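Local coordinates for 2S Albumin protein (Dolichos, PDB 6IX1), which is a seed protein of the hemopexin-fold type, a four-bladed beta-propeller, whose precise role is not established but which may bind small ligands, at residues 15-26 and 38-49. Sequence-based numbering, arbitrary orientation. Where two conformers were deposited one is given.
Sequences EVYFFECNKYVR and ILTNLRLISSGF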
ATOM      1  N   GLU A  15      -2.738 -13.455  -0.063  1.00  6.21           N
ATOM      2  CA  GLU A  15      -2.075 -12.934  -1.264  1.00  6.50           C
ATOM      3  C   GLU A  15      -1.878 -11.406  -1.136  1.00  5.47           C
ATOM      4  O   GLU A  15      -2.801 -10.690  -0.703  1.00  6.38           O
ATOM      5  CB  GLU A  15      -2.852 -13.281  -2.539  1.00  6.44           C
ATOM      6  CG  GLU A  15      -2.939 -14.754  -2.734  1.00  6.96           C
ATOM      7  CD  GLU A  15      -3.573 -15.219  -4.039  1.00  7.00           C
ATOM      8  OE1 GLU A  15      -3.484 -14.493  -5.037  1.00  7.87           O
ATOM      9  OE2 GLU A  15      -4.031 -16.395  -4.036  1.00  8.01           O
ATOM     10  N   VAL A  16      -0.718 -10.967  -1.607  1.00  5.00           N
ATOM     11  CA  VAL A  16      -0.344  -9.546  -1.610  1.00  6.37           C
ATOM     12  C   VAL A  16       0.230  -9.227  -3.004  1.00  5.82           C
ATOM     13  O   VAL A  16       0.885 -10.061  -3.650  1.00  6.97           O
ATOM     14  CB  VAL A  16       0.649  -9.174  -0.485  1.00  6.26           C
ATOM     15  CG1 VAL A  16       1.979  -9.970  -0.571  1.00  7.32           C
ATOM     16  CG2 VAL A  16       0.961  -7.680  -0.495  1.00  5.79           C
ATOM     17  N   TYR A  17      -0.101  -8.030  -3.474  1.00  6.28           N
ATOM     18  CA  TYR A  17       0.510  -7.470  -4.674  1.00  5.90           C
ATOM     19  C   TYR A  17       1.572  -6.446  -4.282  1.00  6.31           C
ATOM     20  O   TYR A  17       1.284  -5.558  -3.474  1.00  7.03           O
ATOM     21  CB  TYR A  17      -0.552  -6.787  -5.539  1.00  6.81           C
ATOM     22  CG  TYR A  17      -1.569  -7.704  -6.172  1.00  7.72           C
ATOM     23  CD1 TYR A  17      -2.686  -8.048  -5.470  1.00  8.50           C
ATOM     24  CD2 TYR A  17      -1.407  -8.274  -7.432  1.00  8.12           C
ATOM     25  CE1 TYR A  17      -3.650  -8.900  -5.968  1.00 10.01           C
ATOM     26  CE2 TYR A  17      -2.385  -9.113  -7.958  1.00 10.48           C
ATOM     27  CZ  TYR A  17      -3.501  -9.468  -7.200  1.00  9.68           C
ATOM     28  OH  TYR A  17      -4.481 -10.322  -7.636  1.00 11.90           O
ATOM     29  N   PHE A  18       2.760  -6.594  -4.815  1.00  6.36           N
ATOM     30  CA  PHE A  18       3.870  -5.665  -4.626  1.00  6.56           C
ATOM     31  C   PHE A  18       4.234  -5.037  -5.952  1.00  6.23           C
ATOM     32  O   PHE A  18       4.476  -5.777  -6.903  1.00  7.32           O
ATOM     33  CB  PHE A  18       5.131  -6.320  -4.070  1.00  7.36           C
ATOM     34  CG  PHE A  18       5.048  -6.883  -2.680  1.00  7.61           C
ATOM     35  CD1 PHE A  18       4.598  -6.141  -1.655  1.00  7.01           C
ATOM     36  CD2 PHE A  18       5.498  -8.145  -2.374  1.00  7.46           C
ATOM     37  CE1 PHE A  18       4.571  -6.620  -0.369  1.00  8.02           C
ATOM     38  CE2 PHE A  18       5.540  -8.613  -1.090  1.00  8.32           C
ATOM     39  CZ  PHE A  18       5.057  -7.844  -0.071  1.00  8.58           C
ATOM     40  N   PHE A  19       4.299  -3.702  -5.958  1.00  7.42           N
ATOM     41  CA  PHE A  19       4.703  -2.940  -7.161  1.00  6.99           C
ATOM     42  C   PHE A  19       6.102  -2.373  -6.989  1.00  7.21           C
ATOM     43  O   PHE A  19       6.451  -1.839  -5.917  1.00  8.43           O
ATOM     44  CB  PHE A  19       3.687  -1.803  -7.422  1.00  8.27           C
ATOM     45  CG  PHE A  19       2.328  -2.391  -7.662  1.00  6.90           C
ATOM     46  CD1 PHE A  19       1.951  -2.820  -8.907  1.00  7.17           C
ATOM     47  CD2 PHE A  19       1.479  -2.577  -6.620  1.00  7.77           C
ATOM     48  CE1 PHE A  19       0.734  -3.459  -9.097  1.00  7.26           C
ATOM     49  CE2 PHE A  19       0.259  -3.209  -6.819  1.00  8.22           C
ATOM     50  CZ  PHE A  19      -0.096  -3.644  -8.055  1.00  8.30           C
ATOM     51  N   GLU A  20       6.917  -2.543  -8.031  0.50  8.72           N
ATOM     52  CA  GLU A  20       8.327  -2.134  -8.084  0.50  9.51           C
ATOM     53  C   GLU A  20       8.515  -1.499  -9.455  0.50  9.40           C
ATOM     54  O   GLU A  20       8.559  -2.199 -10.470  0.50  9.89           O
ATOM     55  CB  GLU A  20       9.234  -3.321  -7.837  0.50 10.25           C
ATOM     56  CG  GLU A  20       8.784  -4.131  -6.648  0.50  9.44           C
ATOM     57  CD  GLU A  20       8.750  -5.638  -6.899  0.50  9.36           C
ATOM     58  OE1 GLU A  20       9.516  -6.052  -6.367  0.50  8.76           O
ATOM     59  OE2 GLU A  20       7.947  -6.275  -7.721  0.50 12.04           O
ATOM     60  N   CYS A  21       8.557  -0.178  -9.465  1.00  9.34           N
ATOM     61  CA  CYS A  21       8.647   0.592 -10.695  1.00 10.60           C
ATOM     62  C   CYS A  21       7.433   0.214 -11.541  1.00  8.63           C
ATOM     63  O   CYS A  21       6.297   0.305 -11.100  1.00 10.95           O
ATOM     64  CB  CYS A  21       9.997   0.465 -11.392  1.00 12.65           C
ATOM     65  SG  CYS A  21      11.282   0.982 -10.266  0.50 24.96           S
ATOM     66  N   ASN A  22       7.703  -0.147 -12.774  1.00  8.62           N
ATOM     67  CA  ASN A  22       6.666  -0.535 -13.766  1.00  8.32           C
ATOM     68  C   ASN A  22       6.301  -2.009 -13.724  1.00  7.59           C
ATOM     69  O   ASN A  22       5.551  -2.440 -14.654  1.00  8.86           O
ATOM     70  CB  ASN A  22       7.079  -0.132 -15.187  1.00  9.66           C
ATOM     71  CG  ASN A  22       8.352  -0.833 -15.643  1.00  9.80           C
ATOM     72  OD1 ASN A  22       9.105  -1.357 -14.831  1.00 13.22           O
ATOM     73  ND2 ASN A  22       8.664  -0.748 -16.921  1.00 10.91           N
ATOM     74  N   LYS A  23       6.696  -2.714 -12.692  1.00  7.82           N
ATOM     75  CA  LYS A  23       6.471  -4.166 -12.627  1.00  7.07           C
ATOM     76  C   LYS A  23       5.848  -4.559 -11.317  1.00  6.62           C
ATOM     77  O   LYS A  23       5.685  -3.727 -10.395  1.00  8.70           O
ATOM     78  CB  LYS A  23       7.795  -4.894 -12.799  1.00  9.18           C
ATOM     79  CG  LYS A  23       8.428  -4.631 -14.173  1.00 12.44           C
ATOM     80  CD  LYS A  23       9.773  -5.244 -14.426  1.00 12.00           C
ATOM     81  CE  LYS A  23      10.455  -4.682 -15.671  1.00 16.74           C
ATOM     82  NZ  LYS A  23      10.985  -3.320 -15.399  1.00 14.65           N
ATOM     83  N   TYR A  24       5.402  -5.788 -11.204  1.00  7.63           N
ATOM     84  CA  TYR A  24       4.813  -6.259  -9.932  1.00  8.03           C
ATOM     85  C   TYR A  24       5.008  -7.762  -9.781  1.00  7.49           C
ATOM     86  O   TYR A  24       5.366  -8.455 -10.762  1.00  8.11           O
ATOM     87  CB  TYR A  24       3.318  -5.918  -9.878  1.00  7.79           C
ATOM     88  CG  TYR A  24       2.434  -6.826 -10.682  1.00  7.14           C
ATOM     89  CD1 TYR A  24       2.365  -6.763 -12.032  1.00  7.68           C
ATOM     90  CD2 TYR A  24       1.697  -7.822 -10.048  1.00  7.07           C
ATOM     91  CE1 TYR A  24       1.650  -7.720 -12.763  1.00  9.43           C
ATOM     92  CE2 TYR A  24       0.926  -8.728 -10.759  1.00  9.64           C
ATOM     93  CZ  TYR A  24       0.863  -8.638 -12.135  1.00  9.32           C
ATOM     94  OH  TYR A  24       0.145  -9.535 -12.852  1.00 10.55           O
ATOM     95  N   VAL A  25       4.794  -8.258  -8.569  1.00  6.84           N
ATOM     96  CA  VAL A  25       4.653  -9.680  -8.215  1.00  8.33           C
ATOM     97  C   VAL A  25       3.410  -9.838  -7.392  1.00  7.98           C
ATOM     98  O   VAL A  25       2.905  -8.886  -6.752  1.00  8.39           O
ATOM     99  CB  VAL A  25       5.858 -10.308  -7.511  1.00  9.37           C
ATOM    100  CG1 VAL A  25       7.040 -10.424  -8.460  1.00 10.62           C
ATOM    101  CG2 VAL A  25       6.167  -9.620  -6.236  1.00  9.14           C
ATOM    102  N   ARG A  26       2.865 -11.028  -7.388  1.00  7.47           N
ATOM    103  CA  ARG A  26       1.811 -11.449  -6.476  1.00  6.71           C
ATOM    104  C   ARG A  26       2.432 -12.555  -5.624  1.00  6.78           C
ATOM    105  O   ARG A  26       3.025 -13.502  -6.185  1.00  7.83           O
ATOM    106  CB  ARG A  26       0.590 -11.953  -7.229  1.00  7.89           C
ATOM    107  CG  ARG A  26      -0.494 -12.418  -6.294  1.00  8.11           C
ATOM    108  CD  ARG A  26      -1.775 -12.619  -7.098  1.00  8.07           C
ATOM    109  NE  ARG A  26      -1.556 -13.486  -8.248  1.00  9.23           N
ATOM    110  CZ  ARG A  26      -1.733 -14.771  -8.371  1.00  8.43           C
ATOM    111  NH1 ARG A  26      -2.418 -15.428  -7.527  1.00  7.12           N
ATOM    112  NH2 ARG A  26      -1.296 -15.279  -9.484  1.00  7.03           N
ATOM    113  N   ILE A  38       6.200 -16.856  -4.491  1.00  6.29           N
ATOM    114  CA  ILE A  38       5.658 -16.100  -5.622  1.00  6.78           C
ATOM    115  C   ILE A  38       4.568 -16.946  -6.310  1.00  6.64           C
ATOM    116  O   ILE A  38       4.713 -18.162  -6.526  1.00  7.73           O
ATOM    117  CB  ILE A  38       6.820 -15.767  -6.585  1.00  7.20           C
ATOM    118  CG1 ILE A  38       7.820 -14.823  -5.921  1.00  8.76           C
ATOM    119  CG2 ILE A  38       6.246 -15.227  -7.881  1.00  7.93           C
ATOM    120  CD1 ILE A  38       8.974 -14.453  -6.764  1.00 10.97           C
ATOM    121  N   LEU A  39       3.498 -16.258  -6.684  1.00  6.19           N
ATOM    122  CA  LEU A  39       2.403 -16.762  -7.501  1.00  6.54           C
ATOM    123  C   LEU A  39       2.428 -16.157  -8.901  1.00  6.10           C
ATOM    124  O   LEU A  39       2.059 -16.824  -9.856  1.00  7.62           O
ATOM    125  CB  LEU A  39       1.030 -16.538  -6.870  1.00  7.07           C
ATOM    126  CG  LEU A  39       0.823 -17.176  -5.516  1.00  7.45           C
ATOM    127  CD1 LEU A  39      -0.491 -16.748  -4.929  1.00  8.60           C
ATOM    128  CD2 LEU A  39       0.842 -18.681  -5.678  1.00  8.69           C
ATOM    129  N   THR A  40       2.715 -14.857  -8.985  1.00  7.66           N
ATOM    130  CA  THR A  40       2.960 -14.219 -10.333  1.00  6.71           C
ATOM    131  C   THR A  40       4.396 -13.740 -10.377  1.00  7.63           C
ATOM    132  O   THR A  40       4.746 -12.847  -9.581  1.00  8.35           O
ATOM    133  CB  THR A  40       2.012 -13.038 -10.618  1.00  7.39           C
ATOM    134  OG1 THR A  40       0.691 -13.548 -10.649  1.00  8.38           O
ATOM    135  CG2 THR A  40       2.274 -12.335 -11.927  1.00  7.47           C
ATOM    136  N   ASN A  41       5.204 -14.373 -11.214  1.00  8.12           N
ATOM    137  CA  ASN A  41       6.582 -13.960 -11.451  1.00  7.45           C
ATOM    138  C   ASN A  41       6.591 -12.495 -11.943  1.00  7.31           C
ATOM    139  O   ASN A  41       5.684 -12.028 -12.611  1.00  8.36           O
ATOM    140  CB  ASN A  41       7.318 -14.879 -12.433  1.00  8.30           C
ATOM    141  CG  ASN A  41       7.907 -16.116 -11.799  1.00  8.43           C
ATOM    142  OD1 ASN A  41       8.358 -16.091 -10.650  1.00 12.52           O
ATOM    143  ND2 ASN A  41       7.957 -17.184 -12.585  1.00  9.46           N
ATOM    144  N   LEU A  42       7.703 -11.809 -11.667  1.00  7.23           N
ATOM    145  CA  LEU A  42       7.874 -10.394 -11.979  1.00  8.07           C
ATOM    146  C   LEU A  42       7.319 -10.111 -13.372  1.00  7.80           C
ATOM    147  O   LEU A  42       7.745 -10.718 -14.340  1.00  9.52           O
ATOM    148  CB  LEU A  42       9.319  -9.978 -11.890  1.00  8.13           C
ATOM    149  CG  LEU A  42       9.601  -8.487 -12.010  1.00  8.84           C
ATOM    150  CD1 LEU A  42       9.056  -7.708 -10.843  1.00 10.07           C
ATOM    151  CD2 LEU A  42      11.101  -8.275 -12.137  1.00 10.57           C
ATOM    152  N   ARG A  43       6.393  -9.161 -13.490  1.00  8.19           N
ATOM    153  CA  ARG A  43       5.581  -8.920 -14.702  1.00  9.94           C
ATOM    154  C   ARG A  43       5.370  -7.448 -14.823  1.00 10.06           C
ATOM    155  O   ARG A  43       5.116  -6.793 -13.807  1.00  9.77           O
ATOM    156  CB  ARG A  43       4.229  -9.709 -14.643  1.00 10.08           C
ATOM    157  CG  ARG A  43       3.306  -9.656 -15.821  1.00 14.70           C
ATOM    158  CD  ARG A  43       2.194 -10.652 -15.500  1.00 14.36           C
ATOM    159  NE  ARG A  43       1.285 -10.897 -16.596  1.00 20.21           N
ATOM    160  CZ  ARG A  43       0.109 -11.492 -16.482  1.00 22.75           C
ATOM    161  NH1 ARG A  43      -0.356 -11.846 -15.289  1.00 22.59           N
ATOM    162  NH2 ARG A  43      -0.641 -11.625 -17.557  1.00 29.53           N
ATOM    163  N   LEU A  44       5.288  -6.959 -16.023  1.00  9.02           N
ATOM    164  CA  LEU A  44       4.904  -5.545 -16.207  1.00  8.98           C
ATOM    165  C   LEU A  44       3.492  -5.406 -15.684  1.00  8.36           C
ATOM    166  O   LEU A  44       2.559  -6.207 -15.918  1.00  9.49           O
ATOM    167  CB  LEU A  44       4.916  -5.154 -17.687  1.00  9.81           C
ATOM    168  CG  LEU A  44       6.266  -5.031 -18.346  1.00 10.67           C
ATOM    169  CD1 LEU A  44       6.053  -4.893 -19.836  1.00 11.88           C
ATOM    170  CD2 LEU A  44       6.940  -3.821 -17.813  1.00 11.68           C
ATOM    171  N   ILE A  45       3.239  -4.273 -15.036  1.00  7.79           N
ATOM    172  CA  ILE A  45       1.861  -3.854 -14.679  1.00  7.97           C
ATOM    173  C   ILE A  45       0.938  -3.852 -15.892  1.00  8.81           C
ATOM    174  O   ILE A  45      -0.198  -4.336 -15.803  1.00 11.03           O
ATOM    175  CB  ILE A  45       1.904  -2.515 -13.941  1.00  9.04           C
ATOM    176  CG1 ILE A  45       2.685  -2.584 -12.614  1.00  7.54           C
ATOM    177  CG2 ILE A  45       0.539  -1.888 -13.780  1.00  9.16           C
ATOM    178  CD1 ILE A  45       3.120  -1.262 -12.078  1.00  8.12           C
ATOM    179  N   SER A  46       1.407  -3.329 -17.001  1.00 10.10           N
ATOM    180  CA  SER A  46       0.567  -3.285 -18.211  1.00 13.02           C
ATOM    181  C   SER A  46       0.158  -4.684 -18.667  1.00 13.27           C
ATOM    182  O   SER A  46      -0.830  -4.795 -19.351  1.00 13.89           O
ATOM    183  CB  SER A  46       1.268  -2.573 -19.306  1.00 11.16           C
ATOM    184  OG  SER A  46       2.495  -3.202 -19.602  1.00 11.62           O
ATOM    185  N   SER A  47       0.952  -5.696 -18.373  0.50 10.78           N
ATOM    186  CA  SER A  47       0.612  -7.085 -18.760  0.50 10.25           C
ATOM    187  C   SER A  47      -0.427  -7.666 -17.806  0.50 12.04           C
ATOM    188  O   SER A  47      -1.475  -8.222 -18.250  0.50 12.45           O
ATOM    189  CB  SER A  47       1.881  -7.907 -18.763  0.50 12.00           C
ATOM    190  OG  SER A  47       1.602  -9.289 -18.963  0.50 12.11           O
ATOM    191  N   GLY A  48      -0.155  -7.576 -16.511  1.00 11.31           N
ATOM    192  CA  GLY A  48      -1.042  -8.141 -15.473  1.00 11.23           C
ATOM    193  C   GLY A  48      -2.392  -7.501 -15.490  1.00 11.76           C
ATOM    194  O   GLY A  48      -3.358  -8.194 -15.110  1.00 13.89           O
ATOM    195  N   PHE A  49      -2.413  -6.207 -15.780  1.00 13.76           N
ATOM    196  CA  PHE A  49      -3.618  -5.345 -15.698  1.00 12.92           C
ATOM    197  C   PHE A  49      -3.766  -4.588 -16.991  1.00 12.58           C
ATOM    198  O   PHE A  49      -3.477  -3.387 -17.065  1.00 14.34           O
ATOM    199  CB  PHE A  49      -3.450  -4.439 -14.476  1.00 15.32           C
ATOM    200  CG  PHE A  49      -3.220  -5.244 -13.221  1.00 17.74           C
ATOM    201  CD1 PHE A  49      -4.250  -5.992 -12.636  1.00 19.48           C
ATOM    202  CD2 PHE A  49      -1.964  -5.315 -12.697  1.00 13.60           C
ATOM    203  CE1 PHE A  49      -3.998  -6.817 -11.545  1.00 17.83           C
ATOM    204  CE2 PHE A  49      -1.699  -6.133 -11.634  1.00 14.56           C
ATOM    205  CZ  PHE A  49      -2.719  -6.851 -11.039  1.00 20.58           C
TER
HETATM  206  O   HOH W   1       3.950  -1.702 -16.958  1.00 12.42           O
HETATM  207  O   HOH W   2      -1.641 -11.533 -11.061  1.00  7.02           O
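E15 lays its carboxylate against CD1 of L39, and Y17 sends CE2 to the ring edge of F49, 3.8 Å from its CZ. F19 follows, with CD1 of its ring 3.7 Å from CD1 of I45. Within the type II' turn from E20 to K23, N22 O accepts a nearly straight bond from I45 N (3.0 Å, 169°). A water joins the same oxygen to S46 N.

Y24 and R43 form an antiparallel hydrogen-bonded pair. F49 CE2 lies over one face of the Y24 ring, toward its rim, 3.6 Å from Y24 CZ; the two planes are oblique, at 48°. At the edge, L44 O lies in the ring plane. Y24 OH reaches G48 CA at 3.2 Å and receives a weak bond from R43 NH1.

A beta bulge then shifts the register by one. R26 O takes both L39 N and T40 N. R26 CG is anti to the backbone N (chi1 179°), and the chain bends at chi3. This bend sets R26 NH2 2.9 Å from T40 OG1, to which it donates. R26 NH1 makes a salt bridge to E15 OE1, and L39 CB sits over one guanidinium face, toward its rim. A leucine here would probably leave the E15 carboxylate without its charged mate and T40 OG1 without this donor.

The contact joins the outermost strand 37-44 and helix 45-48 to strand 23-28 in one four-stranded propeller blade; beyond it, strand 15-20 pairs with strand 6-9, where F8 stacks on Y17.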